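Local coordinates for lysozyme (Asticcacaulis excentricus, PDB 6H9D), which is the muramidase domain of SpmX, derived from a phage lysin, and probably acts on or binds peptidoglycan in stalk synthesis, at residues 81-86 with 144-149. Numbering follows the deposited sequence.
Sequences FDALVS and SLFLTP
A83 meets the last turn of helix 133-146 between L145 and F146. Its CB lies 3.6 Å from F146 CB, and the two CA atoms are 5.1 Å apart. The only side-chain atom of A83 is this methyl, and the two helix backbones come close here. The same CB also sits at the edge of the F146 ring, near its plane, 4.1 Å from F146 CD1.

L84 meets the ring further out. Its CG comes 3.8 Å from F146 CE1, and the two side chains cross at a slant. F146 CG is anti to its backbone N (chi1 -178°), which sends the ring across helix 78-91, from A83 CB toward L84. V110 and A114 of helix 110-116 also touch F146. On the other flank, L145 CD2 reaches D82 CB at 3.7 Å and approaches A83 N. L145 is partly exposed, and L13 of helix 8-16 touches it too.

This is helix-to-helix packing in the helical part of a phage-type lysozyme fold. It sets the C-terminal end of helix 133-146 against helix 78-91. No hydrogen bond joins the two segments. The D82 carboxylate instead hydrogen-bonds S7 OG through OD2 and Q78 NE2 through OD1. One turn earlier on helix 133-146, E142 OE2 hydrogen-bonds S86 OG.

The chain loosens beyond F146. L147 is the first residue to leave helical geometry, and its CB points away from helix 78-91. L147, T148 and P149 are exposed and bury nothing against 81-86. T148 OG1 turns back to S144 O at 2.7 Å, from above the carbonyl plane. T148 N hydrogen-bonds L145 O. The T148 carbonyl also accepts a hydrogen bond from N79 ND2, at the start of helix 78-91.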
ATOM      1  N   PHE A  81       2.762 -11.437   1.788  1.00 27.43           N
ATOM      2  CA  PHE A  81       3.092 -10.661   0.598  1.00 30.62           C
ATOM      3  C   PHE A  81       2.030  -9.582   0.368  1.00 29.41           C
ATOM      4  O   PHE A  81       2.371  -8.443   0.183  1.00 30.01           O
ATOM      5  CB  PHE A  81       3.208 -11.571  -0.624  1.00 32.74           C
ATOM      6  CG  PHE A  81       3.646 -10.813  -1.848  1.00 26.83           C
ATOM      7  CD1 PHE A  81       4.946 -10.340  -1.937  1.00 31.91           C
ATOM      8  CD2 PHE A  81       2.726 -10.436  -2.814  1.00 31.89           C
ATOM      9  CE1 PHE A  81       5.355  -9.599  -3.037  1.00 36.29           C
ATOM     10  CE2 PHE A  81       3.136  -9.698  -3.914  1.00 28.79           C
ATOM     11  CZ  PHE A  81       4.442  -9.261  -4.006  1.00 33.10           C
ATOM     12  N   ASP A  82       0.752  -9.980   0.399  1.00 29.16           N
ATOM     13  CA  ASP A  82      -0.379  -9.089   0.178  1.00 30.04           C
ATOM     14  C   ASP A  82      -0.326  -7.920   1.185  1.00 29.91           C
ATOM     15  O   ASP A  82      -0.486  -6.775   0.816  1.00 27.02           O
ATOM     16  CB  ASP A  82      -1.701  -9.838   0.338  1.00 34.20           C
ATOM     17  CG  ASP A  82      -2.118 -10.698  -0.844  1.00 42.21           C
ATOM     18  OD1 ASP A  82      -1.492 -10.591  -1.935  1.00 39.04           O
ATOM     19  OD2 ASP A  82      -3.083 -11.446  -0.670  1.00 35.50           O
ATOM     20  N   ALA A  83      -0.147  -8.240   2.469  1.00 25.70           N
ATOM     21  CA  ALA A  83      -0.068  -7.205   3.536  1.00 29.50           C
ATOM     22  C   ALA A  83       1.145  -6.286   3.322  1.00 27.27           C
ATOM     23  O   ALA A  83       1.038  -5.077   3.550  1.00 27.26           O
ATOM     24  CB  ALA A  83      -0.015  -7.837   4.904  1.00 26.37           C
ATOM     25  N   LEU A  84       2.296  -6.862   2.948  1.00 27.24           N
ATOM     26  CA  LEU A  84       3.499  -6.036   2.711  1.00 29.61           C
ATOM     27  C   LEU A  84       3.303  -5.111   1.497  1.00 27.96           C
ATOM     28  O   LEU A  84       3.768  -3.990   1.526  1.00 27.29           O
ATOM     29  CB  LEU A  84       4.736  -6.918   2.543  1.00 30.90           C
ATOM     30  CG  LEU A  84       5.253  -7.559   3.833  1.00 31.29           C
ATOM     31  CD1 LEU A  84       6.446  -8.444   3.543  1.00 29.69           C
ATOM     32  CD2 LEU A  84       5.612  -6.526   4.890  1.00 32.26           C
ATOM     33  N   VAL A  85       2.613  -5.577   0.454  1.00 24.72           N
ATOM     34  CA  VAL A  85       2.333  -4.732  -0.708  1.00 28.14           C
ATOM     35  C   VAL A  85       1.440  -3.552  -0.303  1.00 29.84           C
ATOM     36  O   VAL A  85       1.687  -2.418  -0.693  1.00 31.42           O
ATOM     37  CB  VAL A  85       1.697  -5.542  -1.847  1.00 34.34           C
ATOM     38  CG1 VAL A  85       1.161  -4.626  -2.932  1.00 35.05           C
ATOM     39  CG2 VAL A  85       2.684  -6.528  -2.445  1.00 34.06           C
ATOM     40  N   SER A  86       0.429  -3.820   0.532  1.00 29.36           N
ATOM     41  CA  SER A  86      -0.472  -2.804   1.014  1.00 26.69           C
ATOM     42  C   SER A  86       0.325  -1.768   1.804  1.00 27.33           C
ATOM     43  O   SER A  86       0.182  -0.548   1.606  1.00 28.85           O
ATOM     44  CB  SER A  86      -1.591  -3.395   1.855  1.00 29.01           C
ATOM     45  OG  SER A  86      -2.455  -2.363   2.350  1.00 30.58           O
ATOM     46  N   SER A 144      -3.313  -7.909  10.696  1.00 27.58           N
ATOM     47  CA  SER A 144      -4.211  -9.085  10.751  1.00 30.16           C
ATOM     48  C   SER A 144      -3.930 -10.018   9.577  1.00 28.05           C
ATOM     49  O   SER A 144      -3.672 -11.200   9.786  1.00 25.98           O
ATOM     50  CB  SER A 144      -5.664  -8.718  10.784  1.00 30.59           C
ATOM     51  OG  SER A 144      -6.009  -8.217  12.063  1.00 37.39           O
ATOM     52  N   LEU A 145      -3.936  -9.465   8.364  1.00 28.19           N
ATOM     53  CA  LEU A 145      -3.692 -10.281   7.176  1.00 28.10           C
ATOM     54  C   LEU A 145      -2.285 -10.877   7.241  1.00 26.25           C
ATOM     55  O   LEU A 145      -2.086 -12.073   6.990  1.00 28.86           O
ATOM     56  CB  LEU A 145      -3.865  -9.425   5.913  1.00 29.41           C
ATOM     57  CG  LEU A 145      -3.624 -10.151   4.584  1.00 30.95           C
ATOM     58  CD1 LEU A 145      -4.602 -11.324   4.431  1.00 38.47           C
ATOM     59  CD2 LEU A 145      -3.769  -9.208   3.401  1.00 32.65           C
ATOM     60  N   PHE A 146      -1.303 -10.015   7.532  1.00 27.72           N
ATOM     61  CA  PHE A 146       0.105 -10.385   7.553  1.00 26.19           C
ATOM     62  C   PHE A 146       0.319 -11.637   8.412  1.00 32.42           C
ATOM     63  O   PHE A 146       1.137 -12.488   8.058  1.00 26.17           O
ATOM     64  CB  PHE A 146       0.968  -9.246   8.102  1.00 27.85           C
ATOM     65  CG  PHE A 146       2.449  -9.536   8.111  1.00 28.64           C
ATOM     66  CD1 PHE A 146       3.206  -9.445   6.943  1.00 28.87           C
ATOM     67  CD2 PHE A 146       3.093  -9.881   9.288  1.00 34.84           C
ATOM     68  CE1 PHE A 146       4.568  -9.709   6.950  1.00 28.20           C
ATOM     69  CE2 PHE A 146       4.458 -10.126   9.300  1.00 34.90           C
ATOM     70  CZ  PHE A 146       5.193 -10.061   8.132  1.00 36.39           C
ATOM     71  N   LEU A 147      -0.388 -11.709   9.553  1.00 29.92           N
ATOM     72  CA  LEU A 147      -0.206 -12.761  10.533  1.00 30.36           C
ATOM     73  C   LEU A 147      -1.232 -13.900  10.360  1.00 31.38           C
ATOM     74  O   LEU A 147      -1.323 -14.737  11.201  1.00 31.25           O
ATOM     75  CB  LEU A 147      -0.330 -12.139  11.933  1.00 29.96           C
ATOM     76  CG  LEU A 147       0.769 -11.157  12.320  1.00 31.52           C
ATOM     77  CD1 LEU A 147       0.449 -10.475  13.639  1.00 34.03           C
ATOM     78  CD2 LEU A 147       2.112 -11.844  12.381  1.00 27.63           C
ATOM     79  N   THR A 148      -2.013 -13.920   9.274  1.00 30.95           N
ATOM     80  CA  THR A 148      -2.908 -15.058   8.978  1.00 29.65           C
ATOM     81  C   THR A 148      -2.157 -16.077   8.121  1.00 33.26           C
ATOM     82  O   THR A 148      -1.658 -15.750   7.041  1.00 32.79           O
ATOM     83  CB  THR A 148      -4.180 -14.593   8.263  1.00 33.94           C
ATOM     84  OG1 THR A 148      -4.788 -13.552   9.033  1.00 37.89           O
ATOM     85  CG2 THR A 148      -5.162 -15.718   8.000  1.00 34.45           C
ATOM     86  N   PRO A 149      -2.011 -17.346   8.569  1.00 40.44           N
ATOM     87  CA  PRO A 149      -1.319 -18.370   7.769  1.00 46.02           C
ATOM     88  C   PRO A 149      -1.800 -18.526   6.315  1.00 41.87           C
ATOM     89  O   PRO A 149      -3.021 -18.483   6.091  1.00 45.72           O
ATOM     90  CB  PRO A 149      -1.651 -19.659   8.536  1.00 56.02           C
ATOM     91  CG  PRO A 149      -1.816 -19.212   9.987  1.00 43.01           C
ATOM     92  CD  PRO A 149      -2.443 -17.835   9.891  1.00 47.98           C
TER